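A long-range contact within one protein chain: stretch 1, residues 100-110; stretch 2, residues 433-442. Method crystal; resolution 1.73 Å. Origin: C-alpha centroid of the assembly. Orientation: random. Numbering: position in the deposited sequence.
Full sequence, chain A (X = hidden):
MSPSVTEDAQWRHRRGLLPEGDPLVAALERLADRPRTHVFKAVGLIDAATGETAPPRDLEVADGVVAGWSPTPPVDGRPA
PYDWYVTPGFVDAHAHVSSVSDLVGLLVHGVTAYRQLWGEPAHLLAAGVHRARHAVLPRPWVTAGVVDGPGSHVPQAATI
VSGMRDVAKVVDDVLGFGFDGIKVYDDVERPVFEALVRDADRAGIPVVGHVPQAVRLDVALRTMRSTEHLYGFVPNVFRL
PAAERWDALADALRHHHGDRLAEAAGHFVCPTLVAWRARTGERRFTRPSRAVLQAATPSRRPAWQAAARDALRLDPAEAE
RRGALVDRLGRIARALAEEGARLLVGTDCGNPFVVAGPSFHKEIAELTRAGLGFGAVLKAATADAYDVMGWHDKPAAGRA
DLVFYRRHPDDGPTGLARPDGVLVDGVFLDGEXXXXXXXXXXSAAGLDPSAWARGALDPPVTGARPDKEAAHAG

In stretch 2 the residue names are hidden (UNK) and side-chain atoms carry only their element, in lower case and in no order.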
# COMPACT_ATOMS: atom_id res chain seq x y z
N VAL A 100 0.52 6.17 14.18
CA VAL A 100 -0.73 6.82 13.78
C VAL A 100 -0.51 7.86 12.69
O VAL A 100 -1.41 8.11 11.89
CB VAL A 100 -1.41 7.42 15.02
CG1 VAL A 100 -0.53 8.48 15.65
CG2 VAL A 100 -2.76 8.00 14.66
N SER A 101 0.69 8.45 12.60
CA SER A 101 1.01 9.35 11.49
C SER A 101 0.79 8.66 10.15
O SER A 101 0.27 9.26 9.20
CB SER A 101 2.44 9.84 11.64
OG SER A 101 2.82 10.59 10.51
N ASP A 102 1.25 7.42 10.01
CA ASP A 102 1.04 6.67 8.78
C ASP A 102 -0.45 6.46 8.50
O ASP A 102 -0.87 6.52 7.34
CB ASP A 102 1.72 5.30 8.87
CG ASP A 102 3.18 5.37 9.23
OD1 ASP A 102 3.82 6.42 9.01
OD2 ASP A 102 3.76 4.34 9.68
N LEU A 103 -1.24 6.14 9.53
CA LEU A 103 -2.65 5.88 9.32
C LEU A 103 -3.35 7.13 8.79
O LEU A 103 -4.17 7.05 7.86
CB LEU A 103 -3.28 5.41 10.65
CG LEU A 103 -2.81 4.03 11.20
CD1 LEU A 103 -3.39 3.82 12.57
CD2 LEU A 103 -3.23 2.93 10.27
N VAL A 104 -3.01 8.29 9.34
CA VAL A 104 -3.60 9.54 8.87
C VAL A 104 -3.17 9.87 7.46
O VAL A 104 -4.00 10.26 6.63
CB VAL A 104 -3.27 10.69 9.86
CG1 VAL A 104 -3.73 12.03 9.23
CG2 VAL A 104 -3.95 10.46 11.24
N GLY A 105 -1.88 9.68 7.14
CA GLY A 105 -1.40 9.90 5.78
C GLY A 105 -2.14 9.06 4.76
O GLY A 105 -2.56 9.57 3.71
N LEU A 106 -2.36 7.77 5.07
CA LEU A 106 -3.12 6.94 4.15
C LEU A 106 -4.53 7.48 3.93
O LEU A 106 -4.95 7.63 2.77
CB LEU A 106 -3.14 5.49 4.63
CG LEU A 106 -1.79 4.79 4.64
CD1 LEU A 106 -1.88 3.46 5.35
CD2 LEU A 106 -1.23 4.58 3.24
N LEU A 107 -5.27 7.78 5.04
CA LEU A 107 -6.66 8.20 4.91
C LEU A 107 -6.77 9.46 4.08
O LEU A 107 -7.66 9.59 3.24
CB LEU A 107 -7.25 8.49 6.29
CG LEU A 107 -7.55 7.25 7.12
CD1 LEU A 107 -8.00 7.75 8.51
CD2 LEU A 107 -8.62 6.42 6.44
N VAL A 108 -5.89 10.41 4.33
CA VAL A 108 -5.94 11.71 3.64
C VAL A 108 -5.81 11.52 2.13
O VAL A 108 -6.33 12.33 1.35
CB VAL A 108 -4.82 12.61 4.21
CG1 VAL A 108 -4.40 13.67 3.23
CG2 VAL A 108 -5.27 13.21 5.53
N HIS A 109 -5.14 10.45 1.71
CA HIS A 109 -4.89 10.21 0.30
C HIS A 109 -5.82 9.16 -0.28
O HIS A 109 -5.57 8.70 -1.41
CB HIS A 109 -3.41 9.85 0.08
CG HIS A 109 -2.53 11.02 0.33
ND1 HIS A 109 -2.06 11.35 1.58
CD2 HIS A 109 -2.08 11.99 -0.52
CE1 HIS A 109 -1.39 12.49 1.51
NE2 HIS A 109 -1.38 12.90 0.25
N GLY A 110 -6.92 8.86 0.42
CA GLY A 110 -7.96 7.98 -0.09
C GLY A 110 -7.70 6.51 0.14
O GLY A 110 -8.43 5.67 -0.41
N UNK A 433 -12.05 18.53 6.37
CA UNK A 433 -11.57 17.48 7.28
C UNK A 433 -10.23 16.92 6.80
O UNK A 433 -9.34 16.67 7.61
o UNK A 433 -13.92 17.54 8.93
c UNK A 433 -12.55 16.32 7.33
o UNK A 433 -14.91 16.10 7.55
c UNK A 433 -13.89 16.69 7.99
N UNK A 434 -10.10 16.72 5.50
CA UNK A 434 -8.86 16.12 4.96
C UNK A 434 -7.72 17.11 5.09
O UNK A 434 -6.62 16.74 5.51
c UNK A 434 -9.07 15.66 3.52
c UNK A 434 -9.65 13.25 3.88
c UNK A 434 -10.10 14.58 3.26
c UNK A 434 -10.36 14.39 1.79
N UNK A 435 -7.96 18.39 4.79
CA UNK A 435 -6.95 19.41 4.99
C UNK A 435 -6.49 19.46 6.43
O UNK A 435 -5.30 19.63 6.71
c UNK A 435 -7.50 20.78 4.61
o UNK A 435 -7.28 20.19 2.29
o UNK A 435 -8.41 21.99 2.79
c UNK A 435 -7.74 20.97 3.13
N UNK A 436 -7.46 19.40 7.37
CA UNK A 436 -7.13 19.54 8.78
C UNK A 436 -6.32 18.33 9.28
O UNK A 436 -5.37 18.48 10.06
c UNK A 436 -8.28 19.93 11.07
n UNK A 436 -10.29 21.41 11.08
n UNK A 436 -12.15 20.25 10.29
c UNK A 436 -11.45 21.38 10.42
n UNK A 436 -11.93 22.50 9.90
c UNK A 436 -8.43 19.70 9.58
c UNK A 436 -9.64 20.26 11.71
N UNK A 437 -6.71 17.13 8.86
CA UNK A 437 -5.96 15.92 9.25
C UNK A 437 -4.55 15.96 8.70
O UNK A 437 -3.59 15.68 9.42
c UNK A 437 -7.48 13.74 10.85
c UNK A 437 -6.67 14.65 8.76
c UNK A 437 -8.68 13.07 8.83
c UNK A 437 -7.93 14.21 9.53
N UNK A 438 -4.39 16.34 7.46
CA UNK A 438 -3.04 16.41 6.90
C UNK A 438 -2.23 17.49 7.62
O UNK A 438 -1.09 17.24 8.04
c UNK A 438 0.20 15.98 3.72
c UNK A 438 -1.81 16.64 4.65
n UNK A 438 -0.05 17.28 3.39
c UNK A 438 1.24 13.87 3.83
c UNK A 438 -1.24 17.67 3.95
c UNK A 438 1.28 15.16 3.39
c UNK A 438 -0.88 14.20 4.96
c UNK A 438 -0.89 15.52 4.51
c UNK A 438 0.22 13.39 4.63
c UNK A 438 -3.12 16.67 5.38
N UNK A 439 -2.81 18.68 7.84
CA UNK A 439 -2.10 19.72 8.56
C UNK A 439 -1.68 19.24 9.95
O UNK A 439 -0.56 19.52 10.40
o UNK A 439 -2.35 21.88 9.50
c UNK A 439 -2.95 21.00 8.62
N UNK A 440 -2.56 18.49 10.65
CA UNK A 440 -2.20 18.02 11.98
C UNK A 440 -1.10 16.97 11.91
O UNK A 440 -0.15 17.01 12.71
c UNK A 440 -3.23 16.94 14.08
c UNK A 440 -2.86 18.06 14.98
c UNK A 440 -4.52 16.32 14.51
c UNK A 440 -3.43 17.43 12.65
N UNK A 441 -1.17 16.10 10.92
CA UNK A 441 -0.12 15.09 10.72
C UNK A 441 1.24 15.76 10.51
O UNK A 441 2.27 15.30 11.03
n UNK A 441 4.28 13.66 9.18
n UNK A 441 2.58 12.52 8.10
c UNK A 441 1.52 13.00 9.00
c UNK A 441 0.64 13.93 8.46
c UNK A 441 -0.49 14.20 9.51
c UNK A 441 3.86 12.76 8.26
n UNK A 441 4.71 12.10 7.50
N UNK A 442 1.27 16.88 9.78
CA UNK A 442 2.54 17.58 9.55
C UNK A 442 2.99 18.33 10.79
O UNK A 442 4.17 18.25 11.16
c UNK A 442 2.04 17.88 7.04
c UNK A 442 3.19 16.99 6.52
c UNK A 442 2.41 18.56 8.36
c UNK A 442 1.69 18.93 6.01
O HOH W 1 3.04 13.13 12.47

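Position 433 carries two carbons, the second bearing two oxygens, and stays out of reach of stretch 1. A short carboxylate of this kind is aspartate, Asp433.

At 434 there are four carbons, forked at the second, on a CA-to-CB bond that points toward the other helix. The backbone O of 434 is 3.8 Å from CG2 of Val108. The fork at the second carbon makes it leucine; CD2 of Leu434 lies 4.2 Å from O of Leu107, beside the C-terminal end of the first helix.

Position 435 repeats the pattern of two carbons and two oxygens, but points away: Asp435.

Position 436 has three carbons, a nitrogen, then a carbon holding two more nitrogens. This is Arg436, also directed away, poorly ordered, and joined to its own helix by a salt bridge from NH1 to OD1 of Asp433 at 3.5 Å.

Position 437 again shows four carbons forked at the second, directed toward stretch 1. Its CB lies 3.8 Å from CG2 of Val108 and 4.0 Å from CG1 of Val104, so it bridges two valines one turn apart. It is Leu437.

At 438 a single carbon leads to fused five- and six-membered rings holding eight carbons and one nitrogen. The rings come against Gly105 and His109, and CB of 438 lies 3.9 Å from CG1 of Val108. Only tryptophan supplies such a ring system. In Trp438, CZ3 approaches CA of Gly105 at 4.0 Å and CE1 of His109 at 3.6 Å. The imidazole turns its edge to the indole face, with the His109 ring and the six-membered ring 4.9 Å apart between centroids and their planes at 83°. A hydrogen bond from ND1 of His109 to O of Gly105, 2.8 Å long, ties the imidazole back to the helix that ends just before it.

Position 439 has one carbon and one oxygen, out of reach: Ser439.

Position 440 has four carbons forked at the second, set sideways and making no contact: Leu440.

Position 441 has three carbons, a nitrogen, and a carbon with two nitrogens. Its CB is 3.9 Å from CG1 of Val104. This is Arg441, whose NE comes within 3.1 Å of OG of Ser101, yet the angle is too poor for a hydrogen bond; the hydroxyl lies over one face of the guanidinium. A water links the residues instead, donating to O of Arg441 at 2.7 Å and making a weak bond to OG of Ser101 at 3.2 Å.

Position 442, four carbons forked at the second and starting away from stretch 1, is Leu442.

The contact works as two helices running nearly antiparallel, at 150°, with axes 9.4 Å apart at closest approach. Positions 434, 437, 438 and 441 recur at the spacing of helical turns and supply the touching side chains. Val104 and Val108 pack on Leu437, and Val108 also on Trp438. The bare CA of Gly105 lies at the indole edge; an ideal CB there would sit 3.9 Å from CZ3 of Trp438, close but no clash, so this distance does not by itself demand glycine. No direct hydrogen bond crosses; packing, one aromatic pair and one water make the join.

Stretch 2, residues 433-442: DLDRLWSLRL
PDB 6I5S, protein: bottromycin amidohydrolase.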